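Local coordinates for aminopeptidase-like protein (Chaetomium thermophilum, PDB 5JM6) that probably cleaves amino-terminal residues from peptides as a zinc-dependent M18 aminopeptidase, and assembles into a dodecamer that is a cargo of the Cvt pathway of selective autophagy, at the interface of chains A and B. Residues are numbered along the deposited sequence; one frame, centred on the assembly and turned at random. Chains: chain A/B, Aminopeptidase-like protein.

Contact 1: the interface of chains A and B. Residues chain A 170, 207, 211, 213, 216-217, 224; chain B 397, 400, 402-403.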
# COMPACT_ATOMS: atom_id res chain seq x y z
N TRP A 170 -18.88 -1.43 -28.06
CA TRP A 170 -18.48 -2.80 -28.35
C TRP A 170 -19.64 -3.64 -28.87
O TRP A 170 -20.77 -3.49 -28.40
CB TRP A 170 -17.90 -3.48 -27.11
CG TRP A 170 -16.64 -2.89 -26.56
CD1 TRP A 170 -16.53 -1.83 -25.71
CD2 TRP A 170 -15.30 -3.37 -26.77
NE1 TRP A 170 -15.21 -1.60 -25.40
CE2 TRP A 170 -14.44 -2.53 -26.04
CE3 TRP A 170 -14.75 -4.41 -27.52
CZ2 TRP A 170 -13.05 -2.70 -26.03
CZ3 TRP A 170 -13.37 -4.59 -27.51
CH2 TRP A 170 -12.54 -3.73 -26.77
N LEU A 207 -13.64 -9.46 -26.41
CA LEU A 207 -12.97 -10.72 -26.15
C LEU A 207 -13.83 -11.56 -25.21
O LEU A 207 -14.53 -11.02 -24.36
CB LEU A 207 -11.59 -10.48 -25.53
CG LEU A 207 -10.72 -11.70 -25.23
CD1 LEU A 207 -10.33 -12.39 -26.53
CD2 LEU A 207 -9.49 -11.28 -24.45
N PHE A 211 -10.74 -15.70 -21.08
CA PHE A 211 -9.30 -15.45 -21.17
C PHE A 211 -8.71 -14.71 -19.97
O PHE A 211 -7.53 -14.36 -19.97
CB PHE A 211 -8.97 -14.68 -22.45
CG PHE A 211 -9.25 -15.46 -23.70
CD1 PHE A 211 -8.35 -16.40 -24.16
CD2 PHE A 211 -10.42 -15.24 -24.42
CE1 PHE A 211 -8.61 -17.11 -25.32
CE2 PHE A 211 -10.68 -15.95 -25.57
CZ PHE A 211 -9.77 -16.89 -26.02
N ILE A 213 -8.93 -11.72 -18.84
CA ILE A 213 -9.11 -10.28 -18.94
C ILE A 213 -10.61 -10.02 -18.85
O ILE A 213 -11.39 -10.94 -18.62
CB ILE A 213 -8.55 -9.70 -20.26
CG1 ILE A 213 -7.33 -10.51 -20.73
CG2 ILE A 213 -8.18 -8.23 -20.12
CD1 ILE A 213 -6.85 -10.13 -22.12
N THR A 216 -13.88 -6.24 -22.44
CA THR A 216 -13.53 -4.93 -22.97
C THR A 216 -12.01 -4.69 -22.87
O THR A 216 -11.47 -3.75 -23.47
CB THR A 216 -14.36 -3.86 -22.20
OG1 THR A 216 -15.66 -3.77 -22.80
CG2 THR A 216 -13.71 -2.48 -22.18
N GLY A 217 -11.32 -5.57 -22.17
CA GLY A 217 -9.89 -5.43 -21.97
C GLY A 217 -9.59 -4.26 -21.07
O GLY A 217 -10.38 -3.91 -20.20
N GLU A 224 -6.95 -1.91 -28.70
CA GLU A 224 -8.07 -2.82 -28.44
C GLU A 224 -9.42 -2.51 -29.10
O GLU A 224 -10.27 -3.41 -29.17
CB GLU A 224 -8.27 -2.91 -26.94
CG GLU A 224 -7.07 -3.53 -26.26
CD GLU A 224 -7.09 -3.39 -24.77
OE1 GLU A 224 -6.26 -4.04 -24.10
OE2 GLU A 224 -7.93 -2.62 -24.25
N HIS B 397 -8.49 -13.53 -32.37
CA HIS B 397 -8.95 -12.17 -32.15
C HIS B 397 -7.88 -11.20 -32.62
O HIS B 397 -6.75 -11.24 -32.15
CB HIS B 397 -9.28 -11.92 -30.68
CG HIS B 397 -10.17 -10.74 -30.46
ND1 HIS B 397 -9.80 -9.45 -30.78
CD2 HIS B 397 -11.43 -10.65 -29.97
CE1 HIS B 397 -10.78 -8.62 -30.49
NE2 HIS B 397 -11.78 -9.32 -30.00
N PHE B 400 -6.73 -8.78 -29.55
CA PHE B 400 -6.01 -9.32 -28.42
C PHE B 400 -5.16 -10.49 -28.90
O PHE B 400 -5.52 -11.65 -28.71
CB PHE B 400 -7.00 -9.75 -27.33
CG PHE B 400 -7.89 -8.63 -26.84
CD1 PHE B 400 -7.49 -7.83 -25.79
CD2 PHE B 400 -9.11 -8.36 -27.46
CE1 PHE B 400 -8.30 -6.79 -25.34
CE2 PHE B 400 -9.91 -7.32 -27.01
CZ PHE B 400 -9.51 -6.54 -25.95
N GLN B 402 -2.32 -11.31 -27.77
CA GLN B 402 -1.76 -11.96 -26.59
C GLN B 402 -2.46 -13.30 -26.35
O GLN B 402 -1.83 -14.25 -25.89
CB GLN B 402 -1.89 -11.05 -25.36
CG GLN B 402 -3.28 -10.46 -25.12
CD GLN B 402 -3.38 -8.99 -25.49
OE1 GLN B 402 -3.00 -8.58 -26.59
NE2 GLN B 402 -3.90 -8.18 -24.57
N THR B 403 -3.74 -13.38 -26.70
CA THR B 403 -4.53 -14.58 -26.44
C THR B 403 -4.58 -15.58 -27.59
O THR B 403 -5.14 -16.67 -27.45
CB THR B 403 -5.98 -14.21 -26.07
OG1 THR B 403 -6.74 -13.99 -27.27
CG2 THR B 403 -6.01 -12.95 -25.22
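Short turns and loops make up the backbone on both sides: the 3-10 helix 209-211 and several loops of chain A, and in chain B the 3-10 helix 401-403, entered through B:Phe400 in an extended conformation (phi -121°, psi 88°). Within the dodecamer of this M18 peptidase the patch is an apolar contact between two copies of the chain; the polar atoms of the two chains stay too far apart to bond to one another. B:Phe400 is its central plug. Its CG stands anti to the carbonyl carbon, which sends the ring into a pocket lined by A:Leu207, A:Gly217 and A:Glu224. A:Leu207, with CG anti to its backbone N, crosses the ring obliquely. Its CD2 lies over one face, offset toward the rim, while A:Leu207 CB meets B:Phe400 CD2 at 3.8 Å. At the far end A:Glu224 runs across at about a right angle, its CG 3.6 Å from B:Phe400 CE1. CB, CG and the carboxylate end of A:Glu224 all line the CE1/CZ end of the ring, carboxylate and ring planes 36° apart. A:Gly217 CA approaches B:Phe400 CE1 at 4.0 Å. Beside the plug, B:Thr403 meets A:Leu207 tip to tip, its CG2 methyl 3.9 Å from A:Leu207 CD2. The A:Phe211 ring crosses B:Thr403 at about a right angle, with CD1 3.7 Å from its CB. The threonine hydroxyl is satisfied within chain B: B:Thr403 OG1 donates to B:Phe400 O at 3.0 Å, in the carbonyl plane.

Contact 2: the interface of chains A and B. Residues chain A 291-294, 297, 301, 488; chain B 173, 199-200.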
# COMPACT_ATOMS: atom_id res chain seq x y z
N THR A 291 -36.32 3.42 -32.66
CA THR A 291 -37.55 2.68 -32.46
C THR A 291 -38.30 3.17 -31.23
O THR A 291 -37.76 3.90 -30.41
CB THR A 291 -37.29 1.17 -32.30
OG1 THR A 291 -38.54 0.48 -32.17
CG2 THR A 291 -36.45 0.91 -31.06
N VAL A 292 -39.56 2.76 -31.12
CA VAL A 292 -40.30 2.96 -29.90
C VAL A 292 -40.28 1.66 -29.12
O VAL A 292 -40.20 0.58 -29.71
CB VAL A 292 -41.75 3.42 -30.15
CG1 VAL A 292 -41.76 4.81 -30.77
CG2 VAL A 292 -42.48 2.43 -31.03
N GLY A 293 -40.30 1.76 -27.80
CA GLY A 293 -40.14 0.59 -26.96
C GLY A 293 -40.82 0.70 -25.61
O GLY A 293 -41.38 1.74 -25.26
N GLY A 294 -40.75 -0.38 -24.85
CA GLY A 294 -41.45 -0.47 -23.58
C GLY A 294 -42.77 -1.18 -23.79
O GLY A 294 -43.23 -1.33 -24.92
N LYS A 297 -44.95 1.25 -25.34
CA LYS A 297 -44.27 2.05 -26.37
C LYS A 297 -44.18 3.51 -25.94
O LYS A 297 -44.45 4.43 -26.73
CB LYS A 297 -44.96 1.90 -27.73
CG LYS A 297 -44.81 0.50 -28.31
CD LYS A 297 -45.71 0.26 -29.51
CE LYS A 297 -45.65 -1.20 -29.93
NZ LYS A 297 -46.34 -1.44 -31.22
N PHE A 301 -35.93 4.40 -28.38
CA PHE A 301 -34.55 3.93 -28.34
C PHE A 301 -33.82 4.38 -29.59
O PHE A 301 -34.15 3.95 -30.70
CB PHE A 301 -34.49 2.40 -28.22
CG PHE A 301 -35.26 1.84 -27.06
CD1 PHE A 301 -35.42 2.57 -25.89
CD2 PHE A 301 -35.83 0.58 -27.14
CE1 PHE A 301 -36.13 2.04 -24.83
CE2 PHE A 301 -36.54 0.05 -26.08
CZ PHE A 301 -36.69 0.78 -24.92
N ARG A 488 -26.32 4.26 -27.89
CA ARG A 488 -27.78 4.19 -27.98
C ARG A 488 -28.44 4.64 -26.67
O ARG A 488 -28.33 3.96 -25.65
CB ARG A 488 -28.20 2.77 -28.35
CG ARG A 488 -29.65 2.62 -28.76
CD ARG A 488 -29.90 1.25 -29.37
NE ARG A 488 -31.29 1.08 -29.79
CZ ARG A 488 -31.73 1.28 -31.02
NH1 ARG A 488 -30.89 1.66 -31.98
NH2 ARG A 488 -33.01 1.10 -31.31
N ASP B 173 -31.83 -3.33 -26.93
CA ASP B 173 -33.27 -3.38 -27.04
C ASP B 173 -33.69 -4.80 -26.72
O ASP B 173 -33.49 -5.71 -27.53
CB ASP B 173 -33.74 -2.99 -28.45
CG ASP B 173 -33.47 -1.53 -28.80
OD1 ASP B 173 -32.80 -0.83 -28.01
OD2 ASP B 173 -33.92 -1.09 -29.88
N TRP B 199 -41.81 -6.61 -30.16
CA TRP B 199 -41.12 -5.33 -30.08
C TRP B 199 -40.37 -5.24 -28.75
O TRP B 199 -40.73 -5.94 -27.81
CB TRP B 199 -42.11 -4.17 -30.24
CG TRP B 199 -42.93 -3.90 -29.02
CD1 TRP B 199 -42.58 -3.12 -27.95
CD2 TRP B 199 -44.24 -4.40 -28.75
NE1 TRP B 199 -43.60 -3.11 -27.03
CE2 TRP B 199 -44.63 -3.89 -27.49
CE3 TRP B 199 -45.13 -5.23 -29.44
CZ2 TRP B 199 -45.86 -4.18 -26.92
CZ3 TRP B 199 -46.35 -5.52 -28.87
CH2 TRP B 199 -46.71 -4.99 -27.62
N PRO B 200 -39.33 -4.39 -28.67
CA PRO B 200 -38.56 -4.34 -27.42
C PRO B 200 -39.40 -3.83 -26.25
O PRO B 200 -39.93 -2.72 -26.33
CB PRO B 200 -37.43 -3.36 -27.73
CG PRO B 200 -37.44 -3.17 -29.22
CD PRO B 200 -38.85 -3.40 -29.65
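This polar, largely loop-mediated interface between two copies of an M18-family aminopeptidase joins chains A and B within the dodecamer, combining a salt bridge with backbone pairing and an indole contact. A:Arg488 reaches B:Asp173 with its chain extended from CG to NE and grips it side-on. A:Arg488 NE donates to B:Asp173 OD1 at 3.0 Å, from above the carboxylate plane. A:Arg488 NH2 donates to the syn lone pair of B:Asp173 OD2 at 2.8 Å. The guanidinium and carboxylate planes are turned 59° apart, so the two-pronged grip is twisted rather than coplanar. A:Phe301 slides past the carboxylate in the opposite direction, its CD2 3.6 Å from B:Asp173 CG, and presents its ring edge to B:Pro200 CB. The A:Thr291 CG2 methyl points tip to tip at B:Asp173 OD2, further enclosing the acid. Further along, A:Gly294 is held through both of its backbone polar groups: its N donates to B:Pro200 O at 2.9 Å in the carbonyl plane, and its O receives B:Trp199 NE1 at 2.8 Å. The latter bond is fairly straight (160° at H), with the acceptor in the indole plane but the donor above the carbonyl plane. While that edge is bonded, A:Lys297 crosses one indole face at about a right angle, its CE 3.7 Å from the centroid of the five-membered ring of B:Trp199.

Contact 3: the interface of chains A and B. Residues chain A 199-201, 228-231, 260-261, 264; chain B 293-295, 298-299.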
# COMPACT_ATOMS: atom_id res chain seq x y z
N TRP A 199 -25.99 -1.22 -44.96
CA TRP A 199 -25.85 -2.40 -44.12
C TRP A 199 -24.62 -2.24 -43.24
O TRP A 199 -23.74 -1.44 -43.56
CB TRP A 199 -25.77 -3.67 -44.96
CG TRP A 199 -24.44 -3.88 -45.62
CD1 TRP A 199 -23.33 -4.46 -45.07
CD2 TRP A 199 -24.08 -3.53 -46.96
NE1 TRP A 199 -22.30 -4.48 -45.98
CE2 TRP A 199 -22.74 -3.91 -47.15
CE3 TRP A 199 -24.76 -2.92 -48.02
CZ2 TRP A 199 -22.07 -3.71 -48.35
CZ3 TRP A 199 -24.09 -2.72 -49.21
CH2 TRP A 199 -22.76 -3.12 -49.37
N PRO A 200 -24.55 -2.96 -42.11
CA PRO A 200 -23.38 -2.80 -41.23
C PRO A 200 -22.08 -3.27 -41.87
O PRO A 200 -21.98 -4.43 -42.25
CB PRO A 200 -23.73 -3.68 -40.02
CG PRO A 200 -25.21 -3.91 -40.10
CD PRO A 200 -25.54 -3.91 -41.55
N VAL A 201 -21.10 -2.38 -41.98
CA VAL A 201 -19.79 -2.76 -42.50
C VAL A 201 -18.71 -2.98 -41.44
O VAL A 201 -17.68 -3.58 -41.73
CB VAL A 201 -19.26 -1.72 -43.50
CG1 VAL A 201 -20.17 -1.63 -44.71
CG2 VAL A 201 -19.13 -0.36 -42.82
N VAL A 228 -13.48 -4.03 -37.26
CA VAL A 228 -13.24 -5.13 -38.18
C VAL A 228 -14.24 -5.02 -39.34
O VAL A 228 -15.45 -4.99 -39.12
CB VAL A 228 -13.37 -6.48 -37.46
CG1 VAL A 228 -13.73 -7.57 -38.42
CG2 VAL A 228 -12.07 -6.82 -36.73
N ILE A 229 -13.72 -4.83 -40.55
CA ILE A 229 -14.58 -4.64 -41.73
C ILE A 229 -14.72 -5.80 -42.72
O ILE A 229 -15.49 -5.70 -43.68
CB ILE A 229 -14.11 -3.40 -42.50
CG1 ILE A 229 -12.74 -3.63 -43.12
CG2 ILE A 229 -14.08 -2.19 -41.57
CD1 ILE A 229 -12.15 -2.41 -43.78
N GLY A 230 -13.99 -6.89 -42.52
CA GLY A 230 -14.03 -7.99 -43.48
C GLY A 230 -12.99 -9.06 -43.23
O GLY A 230 -12.18 -8.94 -42.31
N ILE A 231 -13.01 -10.10 -44.05
CA ILE A 231 -12.09 -11.22 -43.90
C ILE A 231 -11.20 -11.35 -45.13
O ILE A 231 -11.66 -11.17 -46.25
CB ILE A 231 -12.86 -12.55 -43.69
CG1 ILE A 231 -13.61 -12.52 -42.35
CG2 ILE A 231 -11.92 -13.74 -43.74
CD1 ILE A 231 -14.91 -13.29 -42.37
N LYS A 260 -11.70 -1.83 -50.76
CA LYS A 260 -13.07 -2.29 -50.84
C LYS A 260 -14.08 -1.24 -50.40
O LYS A 260 -15.22 -1.24 -50.86
CB LYS A 260 -13.23 -3.55 -50.01
CG LYS A 260 -13.50 -4.73 -50.87
CD LYS A 260 -13.60 -6.02 -50.12
CE LYS A 260 -13.19 -7.13 -51.05
NZ LYS A 260 -13.64 -8.44 -50.53
N LEU A 261 -13.65 -0.35 -49.52
CA LEU A 261 -14.50 0.76 -49.10
C LEU A 261 -14.57 1.79 -50.23
O LEU A 261 -15.64 2.33 -50.51
CB LEU A 261 -13.96 1.40 -47.82
CG LEU A 261 -14.76 2.58 -47.25
CD1 LEU A 261 -16.18 2.16 -46.90
CD2 LEU A 261 -14.05 3.16 -46.04
N LEU A 264 -16.83 0.60 -52.89
CA LEU A 264 -18.19 0.65 -52.39
C LEU A 264 -18.71 2.08 -52.45
O LEU A 264 -19.82 2.33 -52.90
CB LEU A 264 -18.27 0.10 -50.96
CG LEU A 264 -19.65 -0.40 -50.52
CD1 LEU A 264 -20.11 -1.53 -51.42
CD2 LEU A 264 -19.62 -0.85 -49.07
N GLY B 293 -22.96 -8.94 -42.23
CA GLY B 293 -22.26 -7.67 -42.18
C GLY B 293 -20.83 -7.77 -42.68
O GLY B 293 -20.37 -8.85 -43.05
N GLY B 294 -20.13 -6.64 -42.68
CA GLY B 294 -18.80 -6.57 -43.25
C GLY B 294 -18.90 -6.02 -44.66
O GLY B 294 -19.98 -6.03 -45.25
N LEU B 295 -17.78 -5.55 -45.21
CA LEU B 295 -17.81 -4.89 -46.51
C LEU B 295 -18.37 -5.81 -47.61
O LEU B 295 -19.14 -5.35 -48.45
CB LEU B 295 -16.42 -4.39 -46.90
CG LEU B 295 -15.92 -3.13 -46.18
CD1 LEU B 295 -14.46 -2.85 -46.50
CD2 LEU B 295 -16.78 -1.92 -46.55
N GLU B 298 -19.20 -10.94 -45.15
CA GLU B 298 -18.54 -12.17 -44.73
C GLU B 298 -18.90 -12.54 -43.30
O GLU B 298 -18.64 -13.66 -42.86
CB GLU B 298 -17.02 -12.03 -44.85
CG GLU B 298 -16.53 -11.42 -46.15
CD GLU B 298 -15.97 -10.02 -45.95
OE1 GLU B 298 -16.67 -9.18 -45.35
OE2 GLU B 298 -14.83 -9.78 -46.39
N PHE B 299 -19.49 -11.60 -42.58
CA PHE B 299 -19.78 -11.79 -41.16
C PHE B 299 -21.25 -12.06 -40.90
O PHE B 299 -22.11 -11.62 -41.65
CB PHE B 299 -19.37 -10.56 -40.35
CG PHE B 299 -17.90 -10.27 -40.38
CD1 PHE B 299 -16.98 -11.22 -39.96
CD2 PHE B 299 -17.44 -9.04 -40.82
CE1 PHE B 299 -15.63 -10.95 -39.99
CE2 PHE B 299 -16.09 -8.77 -40.84
CZ PHE B 299 -15.19 -9.73 -40.44
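B:Leu295 buries 147 Å² against chain A and is the most deeply buried residue of this patch between the two aminopeptidase copies. From B:Leu295 CB, 3.6 Å from A:Ile229 O, the chain leads to CG, which touches that same carbonyl oxygen and A:Ile229 CB. At the tip B:Leu295 CD1 packs on A:Ile229 CD1 at 3.6 Å and on A:Lys260 CB, while B:Leu295 CD2 meets A:Val201 and, at 3.9 Å, A:Leu264 CD2. Fixing the base of this side chain, B:Leu295 N donates to A:Ile229 O at 2.8 Å, nearly straight at the hydrogen (172°) and nearly along the C=O axis. Next to it A:Trp199 NE1 donates to B:Gly294 O, with the indole edge also facing B:Leu295 O. A leucine at A:Trp199 would remove the indole N-H and would probably loosen the hold on B:Gly294 O and the seating of the adjoining turn. B:Glu298, bent at chi2 (110°), brings OE2 to A:Ile231 N at 3.0 Å, the donor lying well above the carboxylate plane. A:Lys260 NZ, 4.5 Å from B:Glu298 OE2, may favour its negative charge. The chain B loop after strand 291-293 thus puts the B:Leu295 side chain between strand 228-231 and helix 259-268 of chain A, while B:Glu298 and B:Phe299, the latter opening strand 299-302, lie along strand 228-231.

The C-alpha centres of contacts 1 and 3 lie about 21 Å apart, those of contacts 2 and 3 about 27 Å, and those of contacts 1 and 2 about 30 Å. Contacts 2 and 3 share residues with the chains exchanged, B:Trp199 and B:Pro200 with A:Gly293 and A:Gly294 in contact 2, A:Trp199 and A:Pro200 with B:Gly293 and B:Gly294 in contact 3: they sample two-fold-related halves of one interface, contact 2 extending toward B:Asp173 and A:Arg488, contact 3 toward the pocket of chain A that receives B:Leu295. Contact 1 uses other segments and adds an apolar patch. Every subunit both offers and receives these surfaces, consistent with a two-fold pair within the dodecamer.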